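Long-range contact in mitogen-activated protein kinase, putative (Map kinase-like protein) (Leishmania major, PDB 3PG1), which probably binds ATP and phosphorylates serine and threonine residues of other proteins, as a parasite member of the MAP kinase family: residues I80-L92 / H142-V155. Numbering follows the deposited sequence. Where two conformers were deposited one is given.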
loop_
_atom_site.group_PDB
_atom_site.type_symbol
_atom_site.label_atom_id
_atom_site.label_comp_id
_atom_site.label_asym_id
_atom_site.label_seq_id
_atom_site.Cartn_x
_atom_site.Cartn_y
_atom_site.Cartn_z
ATOM N N ILE A 80 -5.252 12.044 -3.850
ATOM C CA ILE A 80 -4.427 12.854 -4.740
ATOM C C ILE A 80 -3.326 13.578 -4.002
ATOM O O ILE A 80 -2.180 13.563 -4.450
ATOM C CB ILE A 80 -5.355 13.768 -5.614
ATOM C CG1 ILE A 80 -5.674 13.090 -6.937
ATOM C CG2 ILE A 80 -4.846 15.207 -5.821
ATOM C CD1 ILE A 80 -6.507 11.830 -6.820
ATOM N N ARG A 81 -3.671 14.233 -2.901
ATOM C CA ARG A 81 -2.702 14.957 -2.073
ATOM C C ARG A 81 -1.599 14.012 -1.569
ATOM O O ARG A 81 -0.434 14.392 -1.583
ATOM C CB ARG A 81 -3.419 15.663 -0.898
ATOM C CG ARG A 81 -4.203 16.933 -1.352
ATOM C CD ARG A 81 -4.118 18.086 -0.364
ATOM N NE ARG A 81 -2.743 18.258 0.102
ATOM C CZ ARG A 81 -2.381 18.305 1.377
ATOM N NH1 ARG A 81 -3.300 18.293 2.338
ATOM N NH2 ARG A 81 -1.101 18.404 1.702
ATOM N N LEU A 82 -1.967 12.771 -1.177
ATOM C CA LEU A 82 -1.019 11.760 -0.700
ATOM C C LEU A 82 -0.094 11.312 -1.793
ATOM O O LEU A 82 1.108 11.207 -1.544
ATOM C CB LEU A 82 -1.750 10.556 -0.102
ATOM C CG LEU A 82 -1.997 10.638 1.381
ATOM C CD1 LEU A 82 -2.971 9.586 1.825
ATOM C CD2 LEU A 82 -0.682 10.539 2.147
ATOM N N LEU A 83 -0.628 11.106 -3.029
ATOM C CA LEU A 83 0.187 10.702 -4.192
ATOM C C LEU A 83 1.199 11.761 -4.541
ATOM O O LEU A 83 2.354 11.456 -4.827
ATOM C CB LEU A 83 -0.687 10.439 -5.417
ATOM C CG LEU A 83 -1.160 9.006 -5.667
ATOM C CD1 LEU A 83 -2.028 8.961 -6.931
ATOM C CD2 LEU A 83 0.025 8.021 -5.808
ATOM N N ASN A 84 0.768 13.016 -4.452
ATOM C CA ASN A 84 1.551 14.193 -4.790
ATOM C C ASN A 84 2.510 14.661 -3.712
ATOM O O ASN A 84 3.366 15.505 -3.982
ATOM C CB ASN A 84 0.592 15.307 -5.221
ATOM C CG ASN A 84 1.153 16.238 -6.253
ATOM O OD1 ASN A 84 2.014 15.873 -7.057
ATOM N ND2 ASN A 84 0.702 17.481 -6.219
ATOM N N HIS A 85 2.399 14.092 -2.497
ATOM C CA HIS A 85 3.247 14.426 -1.350
ATOM C C HIS A 85 4.668 13.830 -1.438
ATOM O O HIS A 85 5.623 14.426 -0.941
ATOM C CB HIS A 85 2.549 13.980 -0.054
ATOM C CG HIS A 85 3.245 14.447 1.186
ATOM N ND1 HIS A 85 3.168 15.764 1.604
ATOM C CD2 HIS A 85 4.036 13.762 2.045
ATOM C CE1 HIS A 85 3.933 15.841 2.679
ATOM N NE2 HIS A 85 4.472 14.664 2.986
ATOM N N PHE A 86 4.802 12.642 -2.021
ATOM C CA PHE A 86 6.105 11.936 -2.113
ATOM C C PHE A 86 6.760 12.115 -3.475
ATOM O O PHE A 86 6.064 12.215 -4.468
ATOM C CB PHE A 86 5.909 10.437 -1.834
ATOM C CG PHE A 86 5.373 10.228 -0.437
ATOM C CD1 PHE A 86 6.229 10.241 0.660
ATOM C CD2 PHE A 86 4.000 10.127 -0.207
ATOM C CE1 PHE A 86 5.729 10.128 1.951
ATOM C CE2 PHE A 86 3.499 10.021 1.095
ATOM C CZ PHE A 86 4.363 9.998 2.161
ATOM N N HIS A 87 8.099 12.077 -3.515
ATOM C CA HIS A 87 8.914 12.149 -4.726
ATOM C C HIS A 87 10.075 11.257 -4.427
ATOM O O HIS A 87 11.177 11.729 -4.130
ATOM C CB HIS A 87 9.373 13.596 -4.998
ATOM C CG HIS A 87 8.221 14.540 -5.132
ATOM N ND1 HIS A 87 7.755 15.264 -4.041
ATOM C CD2 HIS A 87 7.408 14.768 -6.190
ATOM C CE1 HIS A 87 6.704 15.936 -4.483
ATOM N NE2 HIS A 87 6.466 15.681 -5.772
ATOM N N HIS A 88 9.798 9.952 -4.386
ATOM C CA HIS A 88 10.809 8.984 -3.995
ATOM C C HIS A 88 10.741 7.760 -4.909
ATOM O O HIS A 88 9.636 7.338 -5.238
ATOM C CB HIS A 88 10.595 8.588 -2.509
ATOM C CG HIS A 88 11.706 7.766 -1.940
ATOM N ND1 HIS A 88 11.778 6.398 -2.164
ATOM C CD2 HIS A 88 12.728 8.136 -1.149
ATOM C CE1 HIS A 88 12.855 5.979 -1.524
ATOM N NE2 HIS A 88 13.469 6.988 -0.905
ATOM N N PRO A 89 11.896 7.161 -5.291
ATOM C CA PRO A 89 11.854 5.996 -6.200
ATOM C C PRO A 89 11.025 4.792 -5.747
ATOM O O PRO A 89 10.621 4.007 -6.579
ATOM C CB PRO A 89 13.341 5.598 -6.373
ATOM C CG PRO A 89 14.139 6.748 -5.903
ATOM C CD PRO A 89 13.289 7.516 -4.927
ATOM N N ASN A 90 10.831 4.607 -4.448
ATOM C CA ASN A 90 10.123 3.434 -3.925
ATOM C C ASN A 90 8.665 3.654 -3.655
ATOM O O ASN A 90 7.995 2.719 -3.221
ATOM C CB ASN A 90 10.796 2.929 -2.661
ATOM C CG ASN A 90 12.172 2.394 -2.910
ATOM O OD1 ASN A 90 13.123 2.779 -2.237
ATOM N ND2 ASN A 90 12.309 1.504 -3.876
ATOM N N ILE A 91 8.169 4.875 -3.913
ATOM C CA ILE A 91 6.779 5.275 -3.691
ATOM C C ILE A 91 6.187 5.660 -5.033
ATOM O O ILE A 91 6.724 6.553 -5.706
ATOM C CB ILE A 91 6.668 6.432 -2.653
ATOM C CG1 ILE A 91 7.316 6.073 -1.249
ATOM C CG2 ILE A 91 5.180 6.906 -2.504
ATOM C CD1 ILE A 91 6.719 4.890 -0.568
ATOM N N LEU A 92 5.080 5.000 -5.434
ATOM C CA LEU A 92 4.447 5.304 -6.737
ATOM C C LEU A 92 3.993 6.752 -6.745
ATOM O O LEU A 92 3.332 7.193 -5.823
ATOM C CB LEU A 92 3.285 4.331 -7.053
ATOM C CG LEU A 92 2.672 4.446 -8.481
ATOM C CD1 LEU A 92 3.619 3.891 -9.521
ATOM C CD2 LEU A 92 1.310 3.760 -8.538
ATOM N N HIS A 142 14.221 -2.508 -0.529
ATOM C CA HIS A 142 13.419 -1.479 -1.193
ATOM C C HIS A 142 12.010 -1.364 -0.631
ATOM O O HIS A 142 11.478 -0.249 -0.506
ATOM C CB HIS A 142 13.449 -1.689 -2.711
ATOM C CG HIS A 142 14.783 -1.346 -3.318
ATOM N ND1 HIS A 142 14.983 -0.150 -3.987
ATOM C CD2 HIS A 142 15.951 -2.029 -3.292
ATOM C CE1 HIS A 142 16.256 -0.149 -4.362
ATOM N NE2 HIS A 142 16.882 -1.254 -3.963
ATOM N N ILE A 143 11.410 -2.509 -0.262
ATOM C CA ILE A 143 10.090 -2.501 0.406
ATOM C C ILE A 143 10.202 -1.716 1.710
ATOM O O ILE A 143 9.336 -0.882 1.987
ATOM C CB ILE A 143 9.535 -3.947 0.680
ATOM C CG1 ILE A 143 9.143 -4.688 -0.635
ATOM C CG2 ILE A 143 8.358 -3.947 1.699
ATOM C CD1 ILE A 143 9.118 -6.257 -0.495
ATOM N N LEU A 144 11.243 -1.995 2.531
ATOM C CA LEU A 144 11.370 -1.301 3.821
ATOM C C LEU A 144 11.724 0.174 3.663
ATOM O O LEU A 144 11.304 0.980 4.476
ATOM C CB LEU A 144 12.353 -2.014 4.749
ATOM C CG LEU A 144 11.812 -3.339 5.320
ATOM C CD1 LEU A 144 12.943 -4.168 5.956
ATOM C CD2 LEU A 144 10.658 -3.069 6.352
ATOM N N LEU A 145 12.475 0.521 2.616
ATOM C CA LEU A 145 12.784 1.945 2.341
ATOM C C LEU A 145 11.489 2.680 1.948
ATOM O O LEU A 145 11.268 3.781 2.410
ATOM C CB LEU A 145 13.835 2.100 1.226
ATOM C CG LEU A 145 15.288 1.872 1.644
ATOM C CD1 LEU A 145 16.217 1.960 0.428
ATOM C CD2 LEU A 145 15.747 2.885 2.755
ATOM N N GLY A 146 10.620 2.050 1.151
ATOM C CA GLY A 146 9.359 2.703 0.805
ATOM C C GLY A 146 8.517 2.906 2.066
ATOM O O GLY A 146 7.980 3.985 2.269
ATOM N N LEU A 147 8.446 1.895 2.958
ATOM C CA LEU A 147 7.717 2.063 4.239
ATOM C C LEU A 147 8.365 3.134 5.109
ATOM O O LEU A 147 7.665 3.986 5.647
ATOM C CB LEU A 147 7.683 0.750 4.991
ATOM C CG LEU A 147 6.819 -0.378 4.419
ATOM C CD1 LEU A 147 6.947 -1.624 5.319
ATOM C CD2 LEU A 147 5.365 0.069 4.276
ATOM N N HIS A 148 9.720 3.146 5.185
ATOM C CA HIS A 148 10.445 4.143 5.980
ATOM C C HIS A 148 10.043 5.560 5.502
ATOM O O HIS A 148 9.796 6.417 6.322
ATOM C CB HIS A 148 11.984 3.965 5.820
ATOM C CG HIS A 148 12.765 4.890 6.736
ATOM N ND1 HIS A 148 12.797 4.685 8.113
ATOM C CD2 HIS A 148 13.566 5.947 6.428
ATOM C CE1 HIS A 148 13.526 5.688 8.608
ATOM N NE2 HIS A 148 14.057 6.426 7.625
ATOM N N VAL A 149 10.002 5.786 4.182
ATOM C CA VAL A 149 9.667 7.081 3.581
ATOM C C VAL A 149 8.215 7.461 3.970
ATOM O O VAL A 149 7.969 8.591 4.408
ATOM C CB VAL A 149 9.930 7.099 2.031
ATOM C CG1 VAL A 149 9.463 8.430 1.403
ATOM C CG2 VAL A 149 11.420 6.881 1.753
ATOM N N LEU A 150 7.282 6.526 3.839
ATOM C CA LEU A 150 5.910 6.816 4.237
ATOM C C LEU A 150 5.863 7.173 5.743
ATOM O O LEU A 150 5.375 8.236 6.107
ATOM C CB LEU A 150 5.011 5.581 3.984
ATOM C CG LEU A 150 4.764 5.162 2.525
ATOM C CD1 LEU A 150 3.928 3.860 2.494
ATOM C CD2 LEU A 150 4.091 6.282 1.704
ATOM N N HIS A 151 6.489 6.344 6.584
ATOM C CA HIS A 151 6.479 6.509 8.057
ATOM C C HIS A 151 7.130 7.804 8.497
ATOM O O HIS A 151 6.609 8.452 9.423
ATOM C CB HIS A 151 7.134 5.307 8.739
ATOM C CG HIS A 151 6.386 4.012 8.547
ATOM N ND1 HIS A 151 6.934 2.803 8.952
ATOM C CD2 HIS A 151 5.178 3.780 7.962
ATOM C CE1 HIS A 151 6.046 1.876 8.597
ATOM N NE2 HIS A 151 5.001 2.422 7.949
ATOM N N GLU A 152 8.198 8.232 7.782
ATOM C CA GLU A 152 8.883 9.500 8.108
ATOM C C GLU A 152 7.952 10.703 7.846
ATOM O O GLU A 152 8.085 11.730 8.513
ATOM C CB GLU A 152 10.248 9.628 7.384
ATOM C CG GLU A 152 11.304 8.649 7.908
ATOM C CD GLU A 152 11.671 8.885 9.358
ATOM O OE1 GLU A 152 12.192 9.983 9.630
ATOM O OE2 GLU A 152 11.278 8.089 10.237
ATOM N N ALA A 153 6.981 10.555 6.933
ATOM C CA ALA A 153 5.985 11.604 6.676
ATOM C C ALA A 153 4.683 11.419 7.528
ATOM O O ALA A 153 3.721 12.150 7.305
ATOM C CB ALA A 153 5.625 11.622 5.197
ATOM N N GLY A 154 4.678 10.493 8.492
ATOM C CA GLY A 154 3.509 10.212 9.337
ATOM C C GLY A 154 2.412 9.416 8.639
ATOM O O GLY A 154 1.264 9.403 9.085
ATOM N N VAL A 155 2.740 8.754 7.527
ATOM C CA VAL A 155 1.746 8.004 6.775
ATOM C C VAL A 155 1.891 6.531 7.054
ATOM O O VAL A 155 2.995 5.980 6.985
ATOM C CB VAL A 155 1.851 8.383 5.260
ATOM C CG1 VAL A 155 0.934 7.509 4.371
ATOM C CG2 VAL A 155 1.527 9.858 5.081
#
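With CG beside its backbone N (chi1 -61°), Phe86 turns its ring toward Leu150 in the last turn of helix 133-152 and Ala153 just after it; His88 instead has CG anti to its N (chi1 -171°) and lays its ring across Val149. An aromatic side chain suits position 86 because its flat ring offers a face to Leu150 CD2, 4.0 Å from the Phe86 centroid, while its rim touches Val149 and Ala153; Phe86 CE1 lies 3.6 Å from Ala153 CB, whose small methyl lets the ring close in. Val149 divides its branches, CG1 touching Phe86 CD1 at 3.8 Å and CG2 making a CH-pi contact with a face of His88. That imidazole is steadied by the backbone N of Asn90, which donates to His88 ND1 (3.1 Å) in the type I turn 88-91. Gly146 has no side chain, and a CB there would press on Asn90 O, so the loop can approach to 4.8 Å between Gly146 CA and Asn90 CA. Asn90 ND2 donates to His142 ND1 (3.1 Å, 161°) almost in the imidazole plane, although amide and ring are steeply turned against each other, and also bonds to Ile173 O; an amide can serve both acceptors. Ile91 extends CD1 to 3.7 Å from Leu150 CG, and Leu82 CD2 meets CG2 of Val155, whose N bonds to Leu150 O in the Schellman motif, with Gly154 at the positive-phi position. The contact thus packs the αC-β4 loop, between helix 70-85 and strand 96-100, on αE (helix 133-152), tying N-lobe to C-lobe as in protein kinases generally; strand 173-175 bonds to Asn90 and Leu92, and helices 214-229 and 311-315 pack against helix 133-152.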